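Local coordinates for protein Aac(6')-ib (Escherichia coli, PDB 2BUE) that probably transfers the acetyl group of acetyl-CoA to the 6'-amino group of aminoglycosides such as kanamycin B, conferring resistance to these antibiotics, at residues Glu41-Gly53 / Ile117-Lys129. The protein carries 2 engineered substitutions. Residues are numbered along the deposited sequence; the frame is centred on the assembly and turned at random. Where two conformers were deposited one is given.
Sequences EWLNRSHIVEWWG and IDQLLANASQLGK. With RIO (ribostamycin), chain C.
Leu120 sends its two methyls to different neighbours: CD1 meets Ile48 CD1 at 3.6 Å, while CD2 touches Leu43 and lies over one face of the Trp52 indole, 3.8 Å from the centroid of the six-membered ring. A branched leucine can fill both directions. Ribostamycin covers the opposite face of Trp52, a broad flat ring well matched to a sugar, and Trp52 NE1 is hydrogen-bonded to Tyr68 OH. Asp118, whose CB touches Trp52 CH2, accepts from ribostamycin N3 and N2 with the single oxygen OD1, each bond 2.8 Å long. In GNAT enzymes this central strand parts from its parallel neighbour, here 151-154, and coenzyme A pairs with the edge left open, through Gln119 O and Leu121 N. At the strand's end the flat imidazole of His47 serves edge and face together: NE2 donates to Leu121 O at 2.9 Å, Ala124 covers one face and Leu127 CD1 meets CD2. Arg45, long and rich in N-H groups, reaches Ala122 O with NH1 (2.8 Å, 158°), from above the carbonyl plane, and Glu41 OE2 with NH2 in a salt bridge. Ala122 CB sits over the Trp42 five-membered ring, 3.4 Å from its centroid, a close approach suited to a lone methyl.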
loop_
_atom_site.group_PDB
_atom_site.type_symbol
_atom_site.label_atom_id
_atom_site.label_comp_id
_atom_site.label_asym_id
_atom_site.label_seq_id
_atom_site.Cartn_x
_atom_site.Cartn_y
_atom_site.Cartn_z
ATOM N N GLU A 41 -2.555 -8.142 -15.493
ATOM C CA GLU A 41 -3.490 -7.327 -16.255
ATOM C C GLU A 41 -3.611 -5.916 -15.637
ATOM O O GLU A 41 -3.449 -4.910 -16.345
ATOM C CB GLU A 41 -4.855 -8.002 -16.384
ATOM C CG GLU A 41 -5.818 -7.112 -17.138
ATOM C CD GLU A 41 -7.176 -7.743 -17.413
ATOM O OE1 GLU A 41 -7.420 -8.898 -17.004
ATOM O OE2 GLU A 41 -7.991 -7.031 -18.055
ATOM N N TRP A 42 -3.874 -5.862 -14.325
ATOM C CA TRP A 42 -3.987 -4.579 -13.605
ATOM C C TRP A 42 -2.767 -3.673 -13.763
ATOM O O TRP A 42 -2.912 -2.465 -14.026
ATOM C CB TRP A 42 -4.232 -4.827 -12.115
ATOM C CG TRP A 42 -5.566 -5.429 -11.799
ATOM C CD1 TRP A 42 -6.610 -5.658 -12.660
ATOM C CD2 TRP A 42 -6.002 -5.845 -10.505
ATOM N NE1 TRP A 42 -7.679 -6.208 -11.969
ATOM C CE2 TRP A 42 -7.327 -6.328 -10.642
ATOM C CE3 TRP A 42 -5.391 -5.856 -9.234
ATOM C CZ2 TRP A 42 -8.070 -6.815 -9.544
ATOM C CZ3 TRP A 42 -6.125 -6.342 -8.137
ATOM C CH2 TRP A 42 -7.461 -6.803 -8.304
ATOM N N LEU A 43 -1.573 -4.236 -13.581
ATOM C CA LEU A 43 -0.341 -3.454 -13.589
ATOM C C LEU A 43 -0.014 -2.852 -14.965
ATOM O O LEU A 43 0.870 -2.007 -15.092
ATOM C CB LEU A 43 0.849 -4.265 -13.037
ATOM C CG LEU A 43 0.751 -4.598 -11.541
ATOM C CD1 LEU A 43 1.904 -5.518 -11.195
ATOM C CD2 LEU A 43 0.803 -3.310 -10.684
ATOM N N ASN A 44 -0.741 -3.306 -15.981
ATOM C CA ASN A 44 -0.607 -2.762 -17.327
ATOM C C ASN A 44 -1.759 -1.854 -17.771
ATOM O O ASN A 44 -1.835 -1.449 -18.954
ATOM C CB ASN A 44 -0.368 -3.916 -18.314
ATOM C CG ASN A 44 1.057 -4.452 -18.222
ATOM O OD1 ASN A 44 1.990 -3.864 -18.781
ATOM N ND2 ASN A 44 1.230 -5.564 -17.518
ATOM N N ARG A 45 -2.656 -1.540 -16.848
ATOM C CA ARG A 45 -3.697 -0.550 -17.131
ATOM C C ARG A 45 -3.107 0.851 -17.018
ATOM O O ARG A 45 -2.323 1.125 -16.103
ATOM C CB ARG A 45 -4.905 -0.746 -16.231
ATOM C CG ARG A 45 -5.567 -2.108 -16.457
ATOM C CD ARG A 45 -6.805 -2.276 -15.632
ATOM N NE ARG A 45 -7.492 -3.505 -16.035
ATOM C CZ ARG A 45 -8.486 -4.063 -15.360
ATOM N NH1 ARG A 45 -8.937 -3.511 -14.234
ATOM N NH2 ARG A 45 -9.029 -5.180 -15.814
ATOM N N SER A 46 -3.454 1.734 -17.957
ATOM C CA SER A 46 -2.815 3.051 -18.026
ATOM C C SER A 46 -2.896 3.863 -16.723
ATOM O O SER A 46 -1.923 4.524 -16.350
ATOM C CB SER A 46 -3.365 3.858 -19.205
ATOM O OG SER A 46 -4.761 4.045 -19.082
ATOM N N HIS A 47 -4.034 3.814 -16.027
ATOM C CA HIS A 47 -4.169 4.607 -14.781
ATOM C C HIS A 47 -3.257 4.130 -13.647
ATOM O O HIS A 47 -3.007 4.855 -12.682
ATOM C CB HIS A 47 -5.617 4.671 -14.302
ATOM C CG HIS A 47 -6.125 3.401 -13.699
ATOM N ND1 HIS A 47 -6.584 2.341 -14.459
ATOM C CD2 HIS A 47 -6.275 3.028 -12.401
ATOM C CE1 HIS A 47 -6.992 1.375 -13.654
ATOM N NE2 HIS A 47 -6.803 1.760 -12.402
ATOM N N ILE A 48 -2.783 2.897 -13.772
ATOM C CA ILE A 48 -1.893 2.288 -12.791
ATOM C C ILE A 48 -0.422 2.487 -13.198
ATOM O O ILE A 48 0.433 2.865 -12.389
ATOM C CB ILE A 48 -2.258 0.778 -12.602
ATOM C CG1 ILE A 48 -3.630 0.680 -11.900
ATOM C CG2 ILE A 48 -1.184 0.061 -11.762
ATOM C CD1 ILE A 48 -4.327 -0.662 -11.968
ATOM N N VAL A 49 -0.135 2.246 -14.466
ATOM C CA VAL A 49 1.212 2.444 -14.989
ATOM C C VAL A 49 1.749 3.844 -14.622
ATOM O O VAL A 49 2.927 3.998 -14.296
ATOM C CB VAL A 49 1.247 2.231 -16.521
ATOM C CG1 VAL A 49 2.584 2.632 -17.079
ATOM C CG2 VAL A 49 0.973 0.775 -16.840
ATOM N N GLU A 50 0.863 4.836 -14.669
ATOM C CA GLU A 50 1.206 6.222 -14.362
ATOM C C GLU A 50 1.945 6.391 -13.017
ATOM O O GLU A 50 2.890 7.201 -12.906
ATOM C CB GLU A 50 -0.077 7.064 -14.387
ATOM C CG GLU A 50 0.130 8.531 -14.047
ATOM C CD GLU A 50 -1.109 9.389 -14.273
ATOM O OE1 GLU A 50 -2.246 8.859 -14.332
ATOM O OE2 GLU A 50 -0.927 10.622 -14.403
ATOM N N TRP A 51 1.545 5.603 -12.020
ATOM C CA TRP A 51 1.992 5.800 -10.627
ATOM C C TRP A 51 2.671 4.568 -10.015
ATOM O O TRP A 51 3.082 4.580 -8.859
ATOM C CB TRP A 51 0.794 6.190 -9.754
ATOM C CG TRP A 51 0.126 7.477 -10.168
ATOM C CD1 TRP A 51 -1.151 7.634 -10.632
ATOM C CD2 TRP A 51 0.720 8.786 -10.174
ATOM N NE1 TRP A 51 -1.396 8.961 -10.914
ATOM C CE2 TRP A 51 -0.265 9.689 -10.647
ATOM C CE3 TRP A 51 1.985 9.278 -9.821
ATOM C CZ2 TRP A 51 -0.024 11.069 -10.773
ATOM C CZ3 TRP A 51 2.229 10.648 -9.953
ATOM C CH2 TRP A 51 1.231 11.518 -10.433
ATOM N N TRP A 52 2.757 3.493 -10.793
ATOM C CA TRP A 52 3.215 2.226 -10.266
ATOM C C TRP A 52 4.098 1.549 -11.261
ATOM O O TRP A 52 3.685 1.288 -12.393
ATOM C CB TRP A 52 2.036 1.306 -9.980
ATOM C CG TRP A 52 2.380 0.143 -9.092
ATOM C CD1 TRP A 52 3.194 -0.935 -9.390
ATOM C CD2 TRP A 52 1.925 -0.055 -7.761
ATOM N NE1 TRP A 52 3.264 -1.787 -8.302
ATOM C CE2 TRP A 52 2.484 -1.275 -7.298
ATOM C CE3 TRP A 52 1.087 0.677 -6.903
ATOM C CZ2 TRP A 52 2.237 -1.773 -6.020
ATOM C CZ3 TRP A 52 0.833 0.173 -5.622
ATOM C CH2 TRP A 52 1.412 -1.038 -5.198
ATOM N N GLY A 53 5.306 1.236 -10.827
ATOM C CA GLY A 53 6.230 0.502 -11.650
ATOM C C GLY A 53 7.587 1.168 -11.624
ATOM O O GLY A 53 8.592 0.521 -11.299
ATOM N N ILE A 117 2.658 0.794 3.738
ATOM C CA ILE A 117 1.652 0.279 2.814
ATOM C C ILE A 117 1.786 0.923 1.429
ATOM O O ILE A 117 2.271 2.071 1.299
ATOM C CB ILE A 117 0.224 0.491 3.351
ATOM C CG1 ILE A 117 -0.051 1.990 3.611
ATOM C CG2 ILE A 117 0.023 -0.314 4.666
ATOM C CD1 ILE A 117 -1.552 2.310 3.904
ATOM N N ASP A 118 1.314 0.180 0.434
ATOM C CA ASP A 118 1.175 0.688 -0.955
ATOM C C ASP A 118 -0.094 0.052 -1.483
ATOM O O ASP A 118 -0.455 -1.053 -1.070
ATOM C CB ASP A 118 2.347 0.237 -1.824
ATOM C CG ASP A 118 3.695 0.650 -1.264
ATOM O OD1 ASP A 118 4.048 1.839 -1.374
ATOM O OD2 ASP A 118 4.384 -0.231 -0.724
ATOM N N GLN A 119 -0.803 0.738 -2.372
ATOM C CA GLN A 119 -2.031 0.155 -2.900
ATOM C C GLN A 119 -2.480 0.821 -4.193
ATOM O O GLN A 119 -1.999 1.902 -4.565
ATOM C CB GLN A 119 -3.171 0.176 -1.854
ATOM C CG GLN A 119 -3.853 1.500 -1.664
ATOM C CD GLN A 119 -2.972 2.537 -1.064
ATOM O OE1 GLN A 119 -2.247 2.281 -0.090
ATOM N NE2 GLN A 119 -3.048 3.753 -1.613
ATOM N N LEU A 120 -3.352 0.111 -4.888
ATOM C CA LEU A 120 -3.898 0.592 -6.155
ATOM C C LEU A 120 -5.326 0.060 -6.314
ATOM O O LEU A 120 -5.659 -1.033 -5.837
ATOM C CB LEU A 120 -3.016 0.148 -7.331
ATOM C CG LEU A 120 -2.903 -1.372 -7.571
ATOM C CD1 LEU A 120 -3.997 -1.858 -8.536
ATOM C CD2 LEU A 120 -1.514 -1.750 -8.088
ATOM N N LEU A 121 -6.149 0.852 -6.996
ATOM C CA LEU A 121 -7.480 0.426 -7.414
ATOM C C LEU A 121 -7.430 -0.052 -8.871
ATOM O O LEU A 121 -6.920 0.639 -9.761
ATOM C CB LEU A 121 -8.480 1.591 -7.294
ATOM C CG LEU A 121 -8.848 2.035 -5.871
ATOM C CD1 LEU A 121 -9.861 3.211 -5.938
ATOM C CD2 LEU A 121 -9.393 0.837 -5.076
ATOM N N ALA A 122 -8.003 -1.221 -9.101
ATOM C CA ALA A 122 -7.932 -1.904 -10.389
ATOM C C ALA A 122 -8.636 -1.180 -11.552
ATOM O O ALA A 122 -8.170 -1.258 -12.689
ATOM C CB ALA A 122 -8.513 -3.312 -10.242
ATOM N N ASN A 123 -9.749 -0.501 -11.256
ATOM C CA ASN A 123 -10.684 -0.031 -12.296
ATOM C C ASN A 123 -10.719 1.489 -12.426
ATOM O O ASN A 123 -11.053 2.193 -11.473
ATOM C CB ASN A 123 -12.088 -0.569 -12.010
ATOM C CG ASN A 123 -12.154 -2.097 -12.060
ATOM O OD1 ASN A 123 -11.675 -2.720 -13.008
ATOM N ND2 ASN A 123 -12.708 -2.700 -11.031
ATOM N N ALA A 124 -10.365 1.991 -13.610
ATOM C CA ALA A 124 -10.346 3.434 -13.849
ATOM C C ALA A 124 -11.681 4.067 -13.466
ATOM O O ALA A 124 -11.722 5.175 -12.927
ATOM C CB ALA A 124 -10.024 3.722 -15.310
ATOM N N SER A 125 -12.760 3.341 -13.727
ATOM C CA SER A 125 -14.126 3.837 -13.482
ATOM C C SER A 125 -14.441 4.061 -12.004
ATOM O O SER A 125 -15.394 4.777 -11.663
ATOM C CB SER A 125 -15.167 2.899 -14.110
ATOM O OG SER A 125 -15.219 1.648 -13.449
ATOM N N GLN A 126 -13.626 3.464 -11.131
ATOM C CA GLN A 126 -13.886 3.501 -9.692
ATOM C C GLN A 126 -12.976 4.456 -8.928
ATOM O O GLN A 126 -13.002 4.451 -7.696
ATOM C CB GLN A 126 -13.811 2.078 -9.094
ATOM C CG GLN A 126 -14.909 1.121 -9.571
ATOM C CD GLN A 126 -14.787 -0.296 -9.013
ATOM O OE1 GLN A 126 -13.720 -0.913 -9.047
ATOM N NE2 GLN A 126 -15.894 -0.821 -8.495
ATOM N N LEU A 127 -12.190 5.271 -9.639
ATOM C CA LEU A 127 -11.275 6.243 -9.017
ATOM C C LEU A 127 -12.019 7.495 -8.577
ATOM O O LEU A 127 -13.025 7.860 -9.184
ATOM C CB LEU A 127 -10.148 6.658 -9.969
ATOM C CG LEU A 127 -9.250 5.556 -10.551
ATOM C CD1 LEU A 127 -8.223 6.101 -11.545
ATOM C CD2 LEU A 127 -8.555 4.766 -9.424
ATOM N N GLY A 128 -11.520 8.140 -7.522
ATOM C CA GLY A 128 -12.075 9.419 -7.039
ATOM C C GLY A 128 -13.480 9.362 -6.468
ATOM O O GLY A 128 -14.196 10.375 -6.459
ATOM N N LYS A 129 -13.890 8.190 -5.994
ATOM C CA LYS A 129 -15.215 7.997 -5.416
ATOM C C LYS A 129 -15.162 7.472 -3.963
ATOM O O LYS A 129 -16.142 6.900 -3.461
ATOM C CB LYS A 129 -16.029 7.057 -6.302
ATOM C CG LYS A 129 -16.354 7.653 -7.683
ATOM C CD LYS A 129 -17.043 6.622 -8.558
ATOM C CE LYS A 129 -17.391 7.203 -9.909
ATOM N NZ LYS A 129 -18.251 6.254 -10.675
HETATM O O1 RIO C . 5.667 -3.478 -5.562
HETATM C C1 RIO C . 6.230 -4.701 -5.066
HETATM C C2 RIO C . 7.756 -4.624 -5.206
HETATM O O2 RIO C . 8.234 -3.267 -5.107
HETATM C C3 RIO C . 8.581 -2.979 -3.742
HETATM O O3 RIO C . 7.601 -2.108 -3.141
HETATM C C4 RIO C . 8.181 -0.879 -2.549
HETATM C C5 RIO C . 8.652 -1.108 -1.084
HETATM O O4 RIO C . 9.686 -2.076 -1.041
HETATM C C6 RIO C . 9.115 0.173 -0.368
HETATM N N1 RIO C . 9.366 -0.143 1.069
HETATM C C7 RIO C . 8.019 1.269 -0.465
HETATM C C8 RIO C . 7.664 1.542 -1.942
HETATM N N2 RIO C . 6.672 2.653 -1.993
HETATM C C9 RIO C . 7.109 0.247 -2.629
HETATM O O5 RIO C . 6.953 0.601 -4.034
HETATM C C10 RIO C . 5.767 0.074 -4.631
HETATM O O6 RIO C . 4.669 0.924 -4.410
HETATM C C11 RIO C . 4.706 2.222 -5.105
HETATM C C12 RIO C . 3.333 2.887 -4.840
HETATM N N3 RIO C . 3.287 3.450 -3.482
HETATM C C13 RIO C . 4.945 2.036 -6.634
HETATM O O7 RIO C . 5.137 3.348 -7.216
HETATM C C14 RIO C . 6.193 1.151 -6.873
HETATM O O8 RIO C . 6.482 0.966 -8.288
HETATM C C15 RIO C . 6.055 -0.193 -6.139
HETATM N N4 RIO C . 7.244 -1.032 -6.290
HETATM C C16 RIO C . 8.705 -4.357 -3.040
HETATM O O9 RIO C . 10.049 -4.471 -2.602
HETATM C C17 RIO C . 8.548 -5.389 -4.171
HETATM O O10 RIO C . 9.869 -5.644 -4.723
#